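Long-range contact in Baccell_00875 (Bacteroides cellulosilyticus DSM 14838, PDB 5NO8), which probably acts as a polysaccharide lyase that removes the rhamnose caps of complex arabinogalactan proteins, cleaving at L-rhamnose linked to glucuronic acid: residues Ala273-Ser279 / Asn302-Val308. Numbering follows the deposited sequence.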
# COMPACT_ATOMS: atom_id res chain seq x y z
N ALA A 273 -23.70 -2.71 -7.55
CA ALA A 273 -22.64 -1.69 -7.58
C ALA A 273 -23.26 -0.38 -8.01
O ALA A 273 -24.13 -0.36 -8.91
CB ALA A 273 -21.55 -2.08 -8.57
N ARG A 274 -22.84 0.71 -7.37
CA ARG A 274 -23.18 2.04 -7.82
C ARG A 274 -21.86 2.76 -8.12
O ARG A 274 -21.06 2.94 -7.22
CB ARG A 274 -23.98 2.84 -6.79
CG ARG A 274 -24.30 4.26 -7.26
CD ARG A 274 -25.11 5.02 -6.21
NE ARG A 274 -25.31 6.42 -6.60
CZ ARG A 274 -26.42 6.96 -7.09
NH1 ARG A 274 -27.53 6.26 -7.31
NH2 ARG A 274 -26.44 8.26 -7.35
N VAL A 275 -21.66 3.16 -9.37
CA VAL A 275 -20.41 3.79 -9.79
C VAL A 275 -20.73 5.19 -10.28
O VAL A 275 -21.58 5.35 -11.15
CB VAL A 275 -19.73 2.97 -10.92
CG1 VAL A 275 -18.32 3.49 -11.17
CG2 VAL A 275 -19.74 1.51 -10.59
N GLU A 276 -20.07 6.20 -9.70
CA GLU A 276 -20.37 7.61 -9.95
C GLU A 276 -19.20 8.28 -10.64
O GLU A 276 -18.05 8.00 -10.29
CB GLU A 276 -20.60 8.32 -8.62
CG GLU A 276 -21.90 7.88 -7.95
CD GLU A 276 -22.27 8.73 -6.74
OE1 GLU A 276 -21.48 9.61 -6.32
OE2 GLU A 276 -23.37 8.49 -6.20
N CYS A 277 -19.50 9.14 -11.60
CA CYS A 277 -18.52 9.98 -12.26
C CYS A 277 -18.97 11.44 -12.05
O CYS A 277 -20.00 11.88 -12.58
CB CYS A 277 -18.46 9.63 -13.74
SG CYS A 277 -17.19 10.55 -14.68
N ARG A 278 -18.20 12.18 -11.25
CA ARG A 278 -18.53 13.55 -10.86
C ARG A 278 -17.65 14.52 -11.64
O ARG A 278 -16.43 14.32 -11.74
CB ARG A 278 -18.32 13.72 -9.36
CG ARG A 278 -18.40 15.14 -8.80
CD ARG A 278 -19.83 15.63 -8.64
NE ARG A 278 -20.57 14.86 -7.65
CZ ARG A 278 -21.88 15.01 -7.41
NH1 ARG A 278 -22.58 15.92 -8.08
NH2 ARG A 278 -22.48 14.24 -6.52
N SER A 279 -18.26 15.58 -12.14
CA SER A 279 -17.56 16.65 -12.85
C SER A 279 -17.97 18.00 -12.25
O SER A 279 -18.87 18.06 -11.41
CB SER A 279 -17.87 16.61 -14.33
OG SER A 279 -19.28 16.53 -14.53
N ASN A 302 -24.23 17.41 -12.89
CA ASN A 302 -22.80 17.06 -12.98
C ASN A 302 -22.41 15.71 -12.32
O ASN A 302 -21.27 15.51 -11.89
CB ASN A 302 -21.94 18.22 -12.48
CG ASN A 302 -22.12 18.49 -11.02
OD1 ASN A 302 -22.76 17.72 -10.30
ND2 ASN A 302 -21.55 19.61 -10.57
N LEU A 303 -23.38 14.80 -12.28
CA LEU A 303 -23.19 13.46 -11.82
C LEU A 303 -23.68 12.52 -12.91
O LEU A 303 -24.78 12.68 -13.43
CB LEU A 303 -23.98 13.20 -10.54
CG LEU A 303 -23.89 11.75 -10.05
CD1 LEU A 303 -22.46 11.45 -9.59
CD2 LEU A 303 -24.91 11.49 -8.94
N CYS A 304 -22.84 11.56 -13.28
CA CYS A 304 -23.22 10.45 -14.16
C CYS A 304 -23.00 9.20 -13.36
O CYS A 304 -21.97 9.09 -12.71
CB CYS A 304 -22.31 10.41 -15.37
SG CYS A 304 -22.77 11.62 -16.59
N PHE A 305 -23.97 8.28 -13.35
CA PHE A 305 -23.80 7.06 -12.60
C PHE A 305 -24.38 5.82 -13.28
O PHE A 305 -25.26 5.91 -14.14
CB PHE A 305 -24.31 7.17 -11.15
CG PHE A 305 -25.82 7.35 -11.04
CD1 PHE A 305 -26.39 8.62 -11.16
CD2 PHE A 305 -26.65 6.26 -10.84
CE1 PHE A 305 -27.76 8.78 -11.07
CE2 PHE A 305 -28.03 6.42 -10.74
CZ PHE A 305 -28.58 7.69 -10.85
N VAL A 306 -23.83 4.69 -12.87
CA VAL A 306 -24.20 3.37 -13.30
C VAL A 306 -24.61 2.59 -12.06
O VAL A 306 -23.93 2.67 -11.02
CB VAL A 306 -22.96 2.68 -13.92
CG1 VAL A 306 -23.19 1.21 -14.20
CG2 VAL A 306 -22.56 3.38 -15.19
N GLU A 307 -25.67 1.80 -12.18
CA GLU A 307 -26.06 0.88 -11.10
C GLU A 307 -26.31 -0.46 -11.73
O GLU A 307 -27.18 -0.59 -12.60
CB GLU A 307 -27.31 1.36 -10.37
CG GLU A 307 -27.01 2.53 -9.44
CD GLU A 307 -28.16 2.86 -8.49
OE1 GLU A 307 -29.33 2.63 -8.85
OE2 GLU A 307 -27.88 3.39 -7.38
N VAL A 308 -25.54 -1.46 -11.34
CA VAL A 308 -25.61 -2.77 -11.96
C VAL A 308 -25.46 -3.86 -10.92
O VAL A 308 -24.79 -3.69 -9.93
CB VAL A 308 -24.53 -3.00 -13.04
CG1 VAL A 308 -24.79 -2.16 -14.27
CG2 VAL A 308 -23.14 -2.76 -12.49
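Arg274 makes the strongest side-chain contacts between these two antiparallel strands. Its NH1 forms a salt bridge with Glu307 OE2 at 2.9 Å, across a non-hydrogen-bonded pair. Arg274 NE forms a salt bridge with Glu276 OE2, also at 2.9 Å, two residues along its own strand. One arginine thus joins two acids in a salt-bridge network. The extended t, t, t side chain carries the guanidinium over the ring of Phe305, which pairs with Glu276. The two groups stack nearly flat, with planes at 23°. Arg274 CZ sits 4.0 Å from the Phe305 ring centroid, a cation-pi contact over the ring face. At the far end of the pair, Arg278 NH1 donates a hydrogen bond to Asn302 OD1 at 2.9 Å.

The backbone bonds are regular. Ala273 with Val308, Val275 with Val306, and Cys277 with Cys304 each exchange two N-H...O bonds. The shortest runs from Cys277 N to Cys304 O, 2.7 Å. Ser279 N to Asn302 O, 3.0 Å, adds one more hydrogen bond beyond Arg278 and Leu303.

Leu303 lies beside Phe305 on the Arg274 face, with its CD1 3.8 Å from Glu276 CB. The other face is apolar and buried. Val275 CB meets Val306 CB at 4.4 Å, and Ala273 CB meets Val308 CG2 at 4.3 Å. Phe318 and Phe320 of strand 314-322 pack against this face. Cys277 and Cys304 are also paired there, but no disulfide links them.

Strands 259-262 and 293-300 flank the pair. These are neighbouring inner strands with one mixed face and one apolar face. Strand 314-322 packing over the latter is consistent with a beta-sandwich-like domain.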